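Local coordinates for protein succinate dehydrogenase subunit A (Mycolicibacterium smegmatis, PDB 7D6V) that probably carries the FAD-bound site that oxidises succinate to fumarate and passes the electrons on towards the quinone pool of the respiratory chain, at residues L495-E507 against S560-M572. Residues are numbered along the deposited sequence; the frame is centred on the assembly and turned at random.
Sequences LVGIIRKEAEIQE and SRGGHTRDDYPEM
R500 hydrogen-bonds on both sides of R566 in a short, weakly bonded parallel pairing centred on these two residues: its N reaches T565 O at 3.0 Å, and D567 N returns a nearly straight bond to R500 O (2.9 Å, 167°). The side chains of R500 and R566 share one face, where R500 CB rests against R566 CD at 3.8 Å. Bent at chi2 (83°), R500 turns its guanidinium edge to the H564 ring, and NH1 donates a weak bond to ND1 with the two planes 62° apart; NH1 also binds E244 O, NE bonds weakly to G497 O, and H564 NE2 is paired with R557 O. R566 folds back at chi2 and chi3, bringing NE to the syn lone pair of D568 OD1 at 3.0 Å, and NH2 to L555 O of helix 532-556. E502 CB lies 3.5 Å from D568 OD2. I499 CG2 meets D567 CB at 3.7 Å, and helix 322-334 packs on I499 and T565. The pairing thus ties the start of helix 502-518 to the loop following helix 532-556. The R566 charge, bridged to D568, probably eases the repulsion between the nearby D568 and E502 carboxylates.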
ATOM      1  N   LEU A 495      19.053 -22.879 -15.452  1.00 25.07           N
ATOM      2  CA  LEU A 495      19.224 -23.250 -16.850  1.00 25.07           C
ATOM      3  C   LEU A 495      18.457 -22.367 -17.824  1.00 25.07           C
ATOM      4  O   LEU A 495      18.722 -22.433 -19.027  1.00 25.07           O
ATOM      5  CB  LEU A 495      18.825 -24.715 -17.052  1.00 25.07           C
ATOM      6  CG  LEU A 495      19.444 -25.673 -16.029  1.00 25.07           C
ATOM      7  CD1 LEU A 495      18.903 -27.075 -16.185  1.00 25.07           C
ATOM      8  CD2 LEU A 495      20.956 -25.675 -16.136  1.00 25.07           C
ATOM      9  N   VAL A 496      17.520 -21.550 -17.353  1.00 24.66           N
ATOM     10  CA  VAL A 496      16.837 -20.567 -18.194  1.00 24.66           C
ATOM     11  C   VAL A 496      16.961 -19.233 -17.462  1.00 24.66           C
ATOM     12  O   VAL A 496      16.097 -18.858 -16.666  1.00 24.66           O
ATOM     13  CB  VAL A 496      15.372 -20.929 -18.453  1.00 24.66           C
ATOM     14  CG1 VAL A 496      14.680 -19.837 -19.243  1.00 24.66           C
ATOM     15  CG2 VAL A 496      15.265 -22.265 -19.168  1.00 24.66           C
ATOM     16  N   GLY A 497      18.024 -18.493 -17.747  1.00 26.55           N
ATOM     17  CA  GLY A 497      18.328 -17.272 -17.039  1.00 26.55           C
ATOM     18  C   GLY A 497      18.535 -16.126 -18.006  1.00 26.55           C
ATOM     19  O   GLY A 497      17.942 -16.079 -19.081  1.00 26.55           O
ATOM     20  N   ILE A 498      19.388 -15.184 -17.600  1.00 28.69           N
ATOM     21  CA  ILE A 498      19.744 -14.100 -18.508  1.00 28.69           C
ATOM     22  C   ILE A 498      20.505 -14.649 -19.701  1.00 28.69           C
ATOM     23  O   ILE A 498      20.247 -14.272 -20.850  1.00 28.69           O
ATOM     24  CB  ILE A 498      20.565 -13.017 -17.791  1.00 28.69           C
ATOM     25  CG1 ILE A 498      19.757 -12.371 -16.682  1.00 28.69           C
ATOM     26  CG2 ILE A 498      20.943 -11.940 -18.781  1.00 28.69           C
ATOM     27  CD1 ILE A 498      20.564 -11.487 -15.780  1.00 28.69           C
ATOM     28  N   ILE A 499      21.445 -15.550 -19.452  1.00 30.01           N
ATOM     29  CA  ILE A 499      22.289 -16.121 -20.490  1.00 30.01           C
ATOM     30  C   ILE A 499      21.849 -17.558 -20.700  1.00 30.01           C
ATOM     31  O   ILE A 499      21.828 -18.352 -19.753  1.00 30.01           O
ATOM     32  CB  ILE A 499      23.778 -16.042 -20.123  1.00 30.01           C
ATOM     33  CG1 ILE A 499      24.233 -14.587 -20.061  1.00 30.01           C
ATOM     34  CG2 ILE A 499      24.614 -16.795 -21.132  1.00 30.01           C
ATOM     35  CD1 ILE A 499      24.076 -13.944 -18.712  1.00 30.01           C
ATOM     36  N   ARG A 500      21.493 -17.889 -21.934  1.00 24.84           N
ATOM     37  CA  ARG A 500      21.034 -19.220 -22.290  1.00 24.84           C
ATOM     38  C   ARG A 500      22.093 -19.917 -23.129  1.00 24.84           C
ATOM     39  O   ARG A 500      22.730 -19.296 -23.984  1.00 24.84           O
ATOM     40  CB  ARG A 500      19.714 -19.168 -23.067  1.00 24.84           C
ATOM     41  CG  ARG A 500      18.456 -19.027 -22.220  1.00 24.84           C
ATOM     42  CD  ARG A 500      18.193 -17.586 -21.854  1.00 24.84           C
ATOM     43  NE  ARG A 500      16.964 -17.417 -21.084  1.00 24.84           N
ATOM     44  CZ  ARG A 500      15.776 -17.141 -21.613  1.00 24.84           C
ATOM     45  NH1 ARG A 500      15.645 -17.005 -22.921  1.00 24.84           N
ATOM     46  NH2 ARG A 500      14.718 -16.998 -20.832  1.00 24.84           N
ATOM     47  N   LYS A 501      22.281 -21.205 -22.874  1.00 27.11           N
ATOM     48  CA  LYS A 501      23.129 -22.053 -23.694  1.00 27.11           C
ATOM     49  C   LYS A 501      22.315 -23.256 -24.141  1.00 27.11           C
ATOM     50  O   LYS A 501      21.382 -23.678 -23.456  1.00 27.11           O
ATOM     51  CB  LYS A 501      24.383 -22.504 -22.938  1.00 27.11           C
ATOM     52  CG  LYS A 501      25.259 -21.358 -22.478  1.00 27.11           C
ATOM     53  CD  LYS A 501      26.367 -21.828 -21.558  1.00 27.11           C
ATOM     54  CE  LYS A 501      27.025 -20.649 -20.861  1.00 27.11           C
ATOM     55  NZ  LYS A 501      26.013 -19.726 -20.278  1.00 27.11           N
ATOM     56  N   GLU A 502      22.674 -23.802 -25.304  1.00 27.69           N
ATOM     57  CA  GLU A 502      21.889 -24.888 -25.881  1.00 27.69           C
ATOM     58  C   GLU A 502      21.865 -26.106 -24.967  1.00 27.69           C
ATOM     59  O   GLU A 502      20.804 -26.702 -24.738  1.00 27.69           O
ATOM     60  CB  GLU A 502      22.449 -25.256 -27.254  1.00 27.69           C
ATOM     61  CG  GLU A 502      21.729 -26.406 -27.930  1.00 27.69           C
ATOM     62  CD  GLU A 502      22.496 -26.949 -29.115  1.00 27.69           C
ATOM     63  OE1 GLU A 502      23.707 -26.660 -29.222  1.00 27.69           O
ATOM     64  OE2 GLU A 502      21.888 -27.660 -29.943  1.00 27.69           O
ATOM     65  N   ALA A 503      23.025 -26.480 -24.421  1.00 28.13           N
ATOM     66  CA  ALA A 503      23.098 -27.657 -23.563  1.00 28.13           C
ATOM     67  C   ALA A 503      22.303 -27.463 -22.278  1.00 28.13           C
ATOM     68  O   ALA A 503      21.627 -28.387 -21.816  1.00 28.13           O
ATOM     69  CB  ALA A 503      24.555 -27.986 -23.252  1.00 28.13           C
ATOM     70  N   GLU A 504      22.366 -26.267 -21.688  1.00 27.41           N
ATOM     71  CA  GLU A 504      21.637 -26.027 -20.447  1.00 27.41           C
ATOM     72  C   GLU A 504      20.131 -26.014 -20.676  1.00 27.41           C
ATOM     73  O   GLU A 504      19.371 -26.513 -19.841  1.00 27.41           O
ATOM     74  CB  GLU A 504      22.097 -24.721 -19.806  1.00 27.41           C
ATOM     75  CG  GLU A 504      23.589 -24.654 -19.551  1.00 27.41           C
ATOM     76  CD  GLU A 504      24.012 -23.331 -18.951  1.00 27.41           C
ATOM     77  OE1 GLU A 504      23.165 -22.419 -18.867  1.00 27.41           O
ATOM     78  OE2 GLU A 504      25.193 -23.201 -18.564  1.00 27.41           O
ATOM     79  N   ILE A 505      19.675 -25.455 -21.798  1.00 26.05           N
ATOM     80  CA  ILE A 505      18.248 -25.489 -22.103  1.00 26.05           C
ATOM     81  C   ILE A 505      17.791 -26.922 -22.352  1.00 26.05           C
ATOM     82  O   ILE A 505      16.699 -27.325 -21.929  1.00 26.05           O
ATOM     83  CB  ILE A 505      17.929 -24.581 -23.303  1.00 26.05           C
ATOM     84  CG1 ILE A 505      18.287 -23.130 -22.994  1.00 26.05           C
ATOM     85  CG2 ILE A 505      16.458 -24.657 -23.645  1.00 26.05           C
ATOM     86  CD1 ILE A 505      18.435 -22.278 -24.230  1.00 26.05           C
ATOM     87  N   GLN A 506      18.613 -27.713 -23.046  1.00 27.28           N
ATOM     88  CA  GLN A 506      18.261 -29.110 -23.274  1.00 27.28           C
ATOM     89  C   GLN A 506      18.171 -29.873 -21.960  1.00 27.28           C
ATOM     90  O   GLN A 506      17.254 -30.679 -21.760  1.00 27.28           O
ATOM     91  CB  GLN A 506      19.277 -29.761 -24.208  1.00 27.28           C
ATOM     92  CG  GLN A 506      18.838 -31.104 -24.742  1.00 27.28           C
ATOM     93  CD  GLN A 506      17.636 -30.996 -25.654  1.00 27.28           C
ATOM     94  OE1 GLN A 506      17.698 -30.367 -26.709  1.00 27.28           O
ATOM     95  NE2 GLN A 506      16.528 -31.605 -25.249  1.00 27.28           N
ATOM     96  N   GLU A 507      19.112 -29.627 -21.047  1.00 27.90           N
ATOM     97  CA  GLU A 507      19.061 -30.262 -19.735  1.00 27.90           C
ATOM     98  C   GLU A 507      17.838 -29.805 -18.948  1.00 27.90           C
ATOM     99  O   GLU A 507      17.230 -30.594 -18.217  1.00 27.90           O
ATOM    100  CB  GLU A 507      20.344 -29.962 -18.965  1.00 27.90           C
ATOM    101  CG  GLU A 507      20.361 -30.475 -17.541  1.00 27.90           C
ATOM    102  CD  GLU A 507      21.495 -29.881 -16.732  1.00 27.90           C
ATOM    103  OE1 GLU A 507      22.303 -29.125 -17.311  1.00 27.90           O
ATOM    104  OE2 GLU A 507      21.577 -30.166 -15.519  1.00 27.90           O
ATOM    105  N   SER A 560      20.041 -13.416 -30.489  1.00 23.56           N
ATOM    106  CA  SER A 560      19.903 -12.611 -29.281  1.00 23.56           C
ATOM    107  C   SER A 560      19.149 -11.331 -29.604  1.00 23.56           C
ATOM    108  O   SER A 560      19.428 -10.680 -30.613  1.00 23.56           O
ATOM    109  CB  SER A 560      21.270 -12.281 -28.681  1.00 23.56           C
ATOM    110  OG  SER A 560      21.937 -13.454 -28.260  1.00 23.56           O
ATOM    111  N   ARG A 561      18.184 -10.980 -28.760  1.00 21.47           N
ATOM    112  CA  ARG A 561      17.395  -9.774 -28.987  1.00 21.47           C
ATOM    113  C   ARG A 561      16.704  -9.397 -27.690  1.00 21.47           C
ATOM    114  O   ARG A 561      15.903 -10.177 -27.170  1.00 21.47           O
ATOM    115  CB  ARG A 561      16.374  -9.993 -30.102  1.00 21.47           C
ATOM    116  CG  ARG A 561      15.702  -8.726 -30.589  1.00 21.47           C
ATOM    117  CD  ARG A 561      14.642  -9.027 -31.629  1.00 21.47           C
ATOM    118  NE  ARG A 561      15.184  -9.746 -32.773  1.00 21.47           N
ATOM    119  CZ  ARG A 561      15.624  -9.161 -33.879  1.00 21.47           C
ATOM    120  NH1 ARG A 561      15.585  -7.844 -33.992  1.00 21.47           N
ATOM    121  NH2 ARG A 561      16.102  -9.893 -34.871  1.00 21.47           N
ATOM    122  N   GLY A 562      17.005  -8.215 -27.175  1.00 21.68           N
ATOM    123  CA  GLY A 562      16.318  -7.724 -25.992  1.00 21.68           C
ATOM    124  C   GLY A 562      16.578  -8.599 -24.785  1.00 21.68           C
ATOM    125  O   GLY A 562      17.724  -8.813 -24.373  1.00 21.68           O
ATOM    126  N   GLY A 563      15.500  -9.119 -24.201  1.00 22.33           N
ATOM    127  CA  GLY A 563      15.598  -9.912 -22.991  1.00 22.33           C
ATOM    128  C   GLY A 563      16.036 -11.345 -23.182  1.00 22.33           C
ATOM    129  O   GLY A 563      16.248 -12.045 -22.189  1.00 22.33           O
ATOM    130  N   HIS A 564      16.172 -11.806 -24.422  1.00 21.88           N
ATOM    131  CA  HIS A 564      16.586 -13.173 -24.718  1.00 21.88           C
ATOM    132  C   HIS A 564      18.021 -13.142 -25.225  1.00 21.88           C
ATOM    133  O   HIS A 564      18.287 -12.652 -26.326  1.00 21.88           O
ATOM    134  CB  HIS A 564      15.656 -13.818 -25.741  1.00 21.88           C
ATOM    135  CG  HIS A 564      16.194 -15.081 -26.336  1.00 21.88           C
ATOM    136  ND1 HIS A 564      16.338 -16.243 -25.611  1.00 21.88           N
ATOM    137  CD2 HIS A 564      16.622 -15.364 -27.588  1.00 21.88           C
ATOM    138  CE1 HIS A 564      16.832 -17.188 -26.390  1.00 21.88           C
ATOM    139  NE2 HIS A 564      17.012 -16.680 -27.595  1.00 21.88           N
ATOM    140  N   THR A 565      18.941 -13.669 -24.424  1.00 24.89           N
ATOM    141  CA  THR A 565      20.355 -13.704 -24.763  1.00 24.89           C
ATOM    142  C   THR A 565      20.802 -15.149 -24.903  1.00 24.89           C
ATOM    143  O   THR A 565      20.591 -15.956 -23.994  1.00 24.89           O
ATOM    144  CB  THR A 565      21.196 -12.997 -23.699  1.00 24.89           C
ATOM    145  OG1 THR A 565      20.542 -11.787 -23.297  1.00 24.89           O
ATOM    146  CG2 THR A 565      22.568 -12.661 -24.242  1.00 24.89           C
ATOM    147  N   ARG A 566      21.408 -15.471 -26.039  1.00 24.17           N
ATOM    148  CA  ARG A 566      22.009 -16.775 -26.274  1.00 24.17           C
ATOM    149  C   ARG A 566      23.519 -16.616 -26.321  1.00 24.17           C
ATOM    150  O   ARG A 566      24.038 -15.836 -27.125  1.00 24.17           O
ATOM    151  CB  ARG A 566      21.503 -17.394 -27.578  1.00 24.17           C
ATOM    152  CG  ARG A 566      20.116 -17.998 -27.494  1.00 24.17           C
ATOM    153  CD  ARG A 566      20.127 -19.357 -26.820  1.00 24.17           C
ATOM    154  NE  ARG A 566      20.694 -20.395 -27.673  1.00 24.17           N
ATOM    155  CZ  ARG A 566      19.983 -21.182 -28.472  1.00 24.17           C
ATOM    156  NH1 ARG A 566      20.590 -22.099 -29.209  1.00 24.17           N
ATOM    157  NH2 ARG A 566      18.669 -21.052 -28.538  1.00 24.17           N
ATOM    158  N   ASP A 567      24.221 -17.348 -25.456  1.00 27.86           N
ATOM    159  CA  ASP A 567      25.676 -17.258 -25.436  1.00 27.86           C
ATOM    160  C   ASP A 567      26.286 -17.798 -26.724  1.00 27.86           C
ATOM    161  O   ASP A 567      27.254 -17.231 -27.243  1.00 27.86           O
ATOM    162  CB  ASP A 567      26.232 -18.002 -24.224  1.00 27.86           C
ATOM    163  CG  ASP A 567      27.635 -17.564 -23.873  1.00 27.86           C
ATOM    164  OD1 ASP A 567      27.789 -16.744 -22.944  1.00 27.86           O
ATOM    165  OD2 ASP A 567      28.585 -18.037 -24.529  1.00 27.86           O
ATOM    166  N   ASP A 568      25.737 -18.888 -27.254  1.00 25.94           N
ATOM    167  CA  ASP A 568      26.262 -19.479 -28.477  1.00 25.94           C
ATOM    168  C   ASP A 568      25.782 -18.771 -29.736  1.00 25.94           C
ATOM    169  O   ASP A 568      26.258 -19.095 -30.828  1.00 25.94           O
ATOM    170  CB  ASP A 568      25.898 -20.966 -28.545  1.00 25.94           C
ATOM    171  CG  ASP A 568      24.427 -21.225 -28.287  1.00 25.94           C
ATOM    172  OD1 ASP A 568      23.717 -20.297 -27.854  1.00 25.94           O
ATOM    173  OD2 ASP A 568      23.980 -22.364 -28.525  1.00 25.94           O
ATOM    174  N   TYR A 569      24.852 -17.829 -29.613  1.00 24.94           N
ATOM    175  CA  TYR A 569      24.443 -16.956 -30.711  1.00 24.94           C
ATOM    176  C   TYR A 569      24.463 -15.522 -30.205  1.00 24.94           C
ATOM    177  O   TYR A 569      23.415 -14.920 -29.943  1.00 24.94           O
ATOM    178  CB  TYR A 569      23.070 -17.351 -31.254  1.00 24.94           C
ATOM    179  CG  TYR A 569      23.107 -18.661 -31.997  1.00 24.94           C
ATOM    180  CD1 TYR A 569      23.484 -18.711 -33.330  1.00 24.94           C
ATOM    181  CD2 TYR A 569      22.797 -19.851 -31.359  1.00 24.94           C
ATOM    182  CE1 TYR A 569      23.534 -19.907 -34.011  1.00 24.94           C
ATOM    183  CE2 TYR A 569      22.846 -21.052 -32.030  1.00 24.94           C
ATOM    184  CZ  TYR A 569      23.215 -21.075 -33.354  1.00 24.94           C
ATOM    185  OH  TYR A 569      23.263 -22.271 -34.028  1.00 24.94           O
ATOM    186  N   PRO A 570      25.656 -14.944 -30.051  1.00 26.83           N
ATOM    187  CA  PRO A 570      25.750 -13.598 -29.476  1.00 26.83           C
ATOM    188  C   PRO A 570      25.328 -12.511 -30.433  1.00 26.83           C
ATOM    189  O   PRO A 570      25.039 -11.393 -29.990  1.00 26.83           O
ATOM    190  CB  PRO A 570      27.234 -13.482 -29.126  1.00 26.83           C
ATOM    191  CG  PRO A 570      27.898 -14.268 -30.211  1.00 26.83           C
ATOM    192  CD  PRO A 570      26.957 -15.409 -30.559  1.00 26.83           C
ATOM    193  N   GLU A 571      25.265 -12.807 -31.727  1.00 28.68           N
ATOM    194  CA  GLU A 571      25.009 -11.786 -32.734  1.00 28.68           C
ATOM    195  C   GLU A 571      23.568 -11.339 -32.594  1.00 28.68           C
ATOM    196  O   GLU A 571      22.650 -11.966 -33.125  1.00 28.68           O
ATOM    197  CB  GLU A 571      25.289 -12.323 -34.131  1.00 28.68           C
ATOM    198  CG  GLU A 571      25.534 -11.239 -35.157  1.00 28.68           C
ATOM    199  CD  GLU A 571      26.780 -10.432 -34.858  1.00 28.68           C
ATOM    200  OE1 GLU A 571      27.727 -10.990 -34.264  1.00 28.68           O
ATOM    201  OE2 GLU A 571      26.814  -9.236 -35.219  1.00 28.68           O
ATOM    202  N   MET A 572      23.375 -10.263 -31.841  1.00 29.22           N
ATOM    203  CA  MET A 572      22.055  -9.683 -31.689  1.00 29.22           C
ATOM    204  C   MET A 572      21.437  -9.422 -33.052  1.00 29.22           C
ATOM    205  O   MET A 572      22.133  -9.072 -34.010  1.00 29.22           O
ATOM    206  CB  MET A 572      22.127  -8.375 -30.893  1.00 29.22           C
ATOM    207  CG  MET A 572      22.602  -8.523 -29.457  1.00 29.22           C
ATOM    208  SD  MET A 572      21.249  -8.731 -28.285  1.00 29.22           S
ATOM    209  CE  MET A 572      20.238  -7.298 -28.654  1.00 29.22           C
TER